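Mandelate racemase/muconate lactonizing enzyme/Enolase superfamily (Rhodobacter sphaeroides, PDB 2HZG) belongs to the enolase superfamily, joining an N-terminal capping domain to a TIM-type barrel domain, and carries a bound sodium ion. Local coordinates at residues L76-I82 and L110-L114. Residues are numbered along the deposited sequence; the frame is centred on the assembly and turned at random.
Sequences LDGPDDI and LWDLL
Ile82 meets Trp111 in a CH-pi contact. Its CD1 methyl sits over one face of the indole, 3.6 Å from the centroid of the five-membered ring and 16° off the ring normal. The extended chain of Ile82 (chi2 178°) carries CD1 onto that face, while CG2 comes within 3.6 Å of Trp111 NE1. The NE1 hydrogen bond goes to Glu107, one turn earlier.

The other contacts across the pair are apolar. The side chains of Ile82 and Leu110 run past one another in opposite directions, with Ile82 CG1 3.7 Å from Leu110 CB. Ile82 CD1 meets Leu114 CD1 tip to tip. Pro79 CB approaches Trp111 CZ3 obliquely. This packing joins the start of helix 79-92 to helix 99-118 in the N-terminal domain of the enolase superfamily fold. Leu110 and Leu113 touch Val33 of the three-stranded antiparallel sheet.

Leu76 enters from the loop before helix 79-92. Its methyls divide: CD1 lies 3.9 Å from Leu114 CD1, and CD2 lies 3.9 Å from Leu110 CD2 with Leu113 CD2 nearby. Leu114 CD1 presses on Gly78 C, 3.4 Å away.

No hydrogen bond crosses between the two segments. Asp77 N donates to Asp81 OD2 (2.7 Å), tying the loop to the first helical turn. Asp81 OD1 forms a salt bridge with Arg84.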
loop_
_atom_site.group_PDB
_atom_site.type_symbol
_atom_site.label_atom_id
_atom_site.label_comp_id
_atom_site.label_asym_id
_atom_site.label_seq_id
_atom_site.Cartn_x
_atom_site.Cartn_y
_atom_site.Cartn_z
ATOM N N LEU A 76 -23.614 -11.860 9.014
ATOM C CA LEU A 76 -22.771 -11.614 10.163
ATOM C C LEU A 76 -23.359 -12.343 11.370
ATOM O O LEU A 76 -24.007 -11.731 12.249
ATOM C CB LEU A 76 -22.621 -10.099 10.407
ATOM C CG LEU A 76 -21.646 -9.619 11.492
ATOM C CD1 LEU A 76 -20.182 -9.905 11.122
ATOM C CD2 LEU A 76 -21.856 -8.129 11.765
ATOM N N ASP A 77 -23.132 -13.656 11.377
ATOM C CA ASP A 77 -23.674 -14.580 12.377
ATOM C C ASP A 77 -22.699 -14.909 13.503
ATOM O O ASP A 77 -23.051 -15.682 14.406
ATOM C CB ASP A 77 -24.069 -15.901 11.702
ATOM C CG ASP A 77 -25.313 -15.771 10.847
ATOM O OD1 ASP A 77 -26.230 -15.026 11.264
ATOM O OD2 ASP A 77 -25.370 -16.414 9.770
ATOM N N GLY A 78 -21.491 -14.350 13.453
ATOM C CA GLY A 78 -20.483 -14.617 14.467
ATOM C C GLY A 78 -19.098 -14.208 14.001
ATOM O O GLY A 78 -18.934 -13.801 12.852
ATOM N N PRO A 79 -18.095 -14.296 14.897
ATOM C CA PRO A 79 -16.725 -13.882 14.609
ATOM C C PRO A 79 -16.151 -14.426 13.301
ATOM O O PRO A 79 -15.442 -13.706 12.608
ATOM C CB PRO A 79 -15.943 -14.420 15.819
ATOM C CG PRO A 79 -16.924 -14.326 16.924
ATOM C CD PRO A 79 -18.219 -14.783 16.291
ATOM N N ASP A 80 -16.446 -15.684 12.976
ATOM C CA ASP A 80 -15.976 -16.294 11.743
ATOM C C ASP A 80 -16.386 -15.538 10.489
ATOM O O ASP A 80 -15.663 -15.581 9.507
ATOM C CB ASP A 80 -16.458 -17.736 11.628
ATOM C CG ASP A 80 -15.717 -18.676 12.555
ATOM O OD1 ASP A 80 -14.781 -18.243 13.273
ATOM O OD2 ASP A 80 -16.080 -19.862 12.565
ATOM N N ASP A 81 -17.549 -14.880 10.512
ATOM C CA ASP A 81 -17.983 -14.045 9.383
ATOM C C ASP A 81 -17.140 -12.788 9.208
ATOM O O ASP A 81 -17.036 -12.293 8.103
ATOM C CB ASP A 81 -19.443 -13.641 9.504
ATOM C CG ASP A 81 -20.384 -14.791 9.215
ATOM O OD1 ASP A 81 -20.231 -15.451 8.153
ATOM O OD2 ASP A 81 -21.259 -15.032 10.067
ATOM N N ILE A 82 -16.542 -12.288 10.293
ATOM C CA ILE A 82 -15.652 -11.121 10.196
ATOM C C ILE A 82 -14.442 -11.469 9.337
ATOM O O ILE A 82 -14.139 -10.766 8.369
ATOM C CB ILE A 82 -15.215 -10.566 11.581
ATOM C CG1 ILE A 82 -16.465 -10.139 12.394
ATOM C CG2 ILE A 82 -14.215 -9.407 11.373
ATOM C CD1 ILE A 82 -16.196 -9.614 13.831
ATOM N N LEU A 110 -17.283 -4.306 13.171
ATOM C CA LEU A 110 -17.892 -5.639 13.242
ATOM C C LEU A 110 -17.661 -6.329 14.581
ATOM O O LEU A 110 -18.592 -6.924 15.141
ATOM C CB LEU A 110 -17.410 -6.542 12.082
ATOM C CG LEU A 110 -17.684 -6.021 10.674
ATOM C CD1 LEU A 110 -17.324 -7.106 9.650
ATOM C CD2 LEU A 110 -19.148 -5.597 10.572
ATOM N N TRP A 111 -16.440 -6.243 15.098
ATOM C CA TRP A 111 -16.152 -6.700 16.449
ATOM C C TRP A 111 -16.956 -5.951 17.508
ATOM O O TRP A 111 -17.474 -6.574 18.431
ATOM C CB TRP A 111 -14.671 -6.582 16.759
ATOM C CG TRP A 111 -13.838 -7.535 15.934
ATOM C CD1 TRP A 111 -13.090 -7.224 14.850
ATOM C CD2 TRP A 111 -13.698 -8.940 16.138
ATOM N NE1 TRP A 111 -12.466 -8.352 14.369
ATOM C CE2 TRP A 111 -12.836 -9.423 15.132
ATOM C CE3 TRP A 111 -14.222 -9.850 17.082
ATOM C CZ2 TRP A 111 -12.478 -10.770 15.035
ATOM C CZ3 TRP A 111 -13.873 -11.180 16.983
ATOM C CH2 TRP A 111 -13.000 -11.633 15.975
ATOM N N ASP A 112 -17.041 -4.625 17.359
ATOM C CA ASP A 112 -17.860 -3.793 18.227
ATOM C C ASP A 112 -19.340 -4.228 18.174
ATOM O O ASP A 112 -19.956 -4.454 19.222
ATOM C CB ASP A 112 -17.694 -2.310 17.860
ATOM C CG ASP A 112 -18.276 -1.369 18.929
ATOM O OD1 ASP A 112 -18.078 -1.634 20.143
ATOM O OD2 ASP A 112 -18.925 -0.368 18.559
ATOM N N LEU A 113 -19.885 -4.370 16.958
ATOM C CA LEU A 113 -21.279 -4.779 16.747
ATOM C C LEU A 113 -21.540 -6.156 17.372
ATOM O O LEU A 113 -22.455 -6.321 18.162
ATOM C CB LEU A 113 -21.622 -4.807 15.242
ATOM C CG LEU A 113 -23.082 -4.941 14.755
ATOM C CD1 LEU A 113 -23.198 -4.489 13.290
ATOM C CD2 LEU A 113 -23.669 -6.345 14.941
ATOM N N LEU A 114 -20.736 -7.148 17.020
ATOM C CA LEU A 114 -20.957 -8.478 17.583
ATOM C C LEU A 114 -20.780 -8.482 19.104
ATOM O O LEU A 114 -21.530 -9.156 19.799
ATOM C CB LEU A 114 -20.086 -9.556 16.905
ATOM C CG LEU A 114 -20.512 -9.894 15.459
ATOM C CD1 LEU A 114 -19.586 -10.956 14.853
ATOM C CD2 LEU A 114 -21.947 -10.386 15.378
#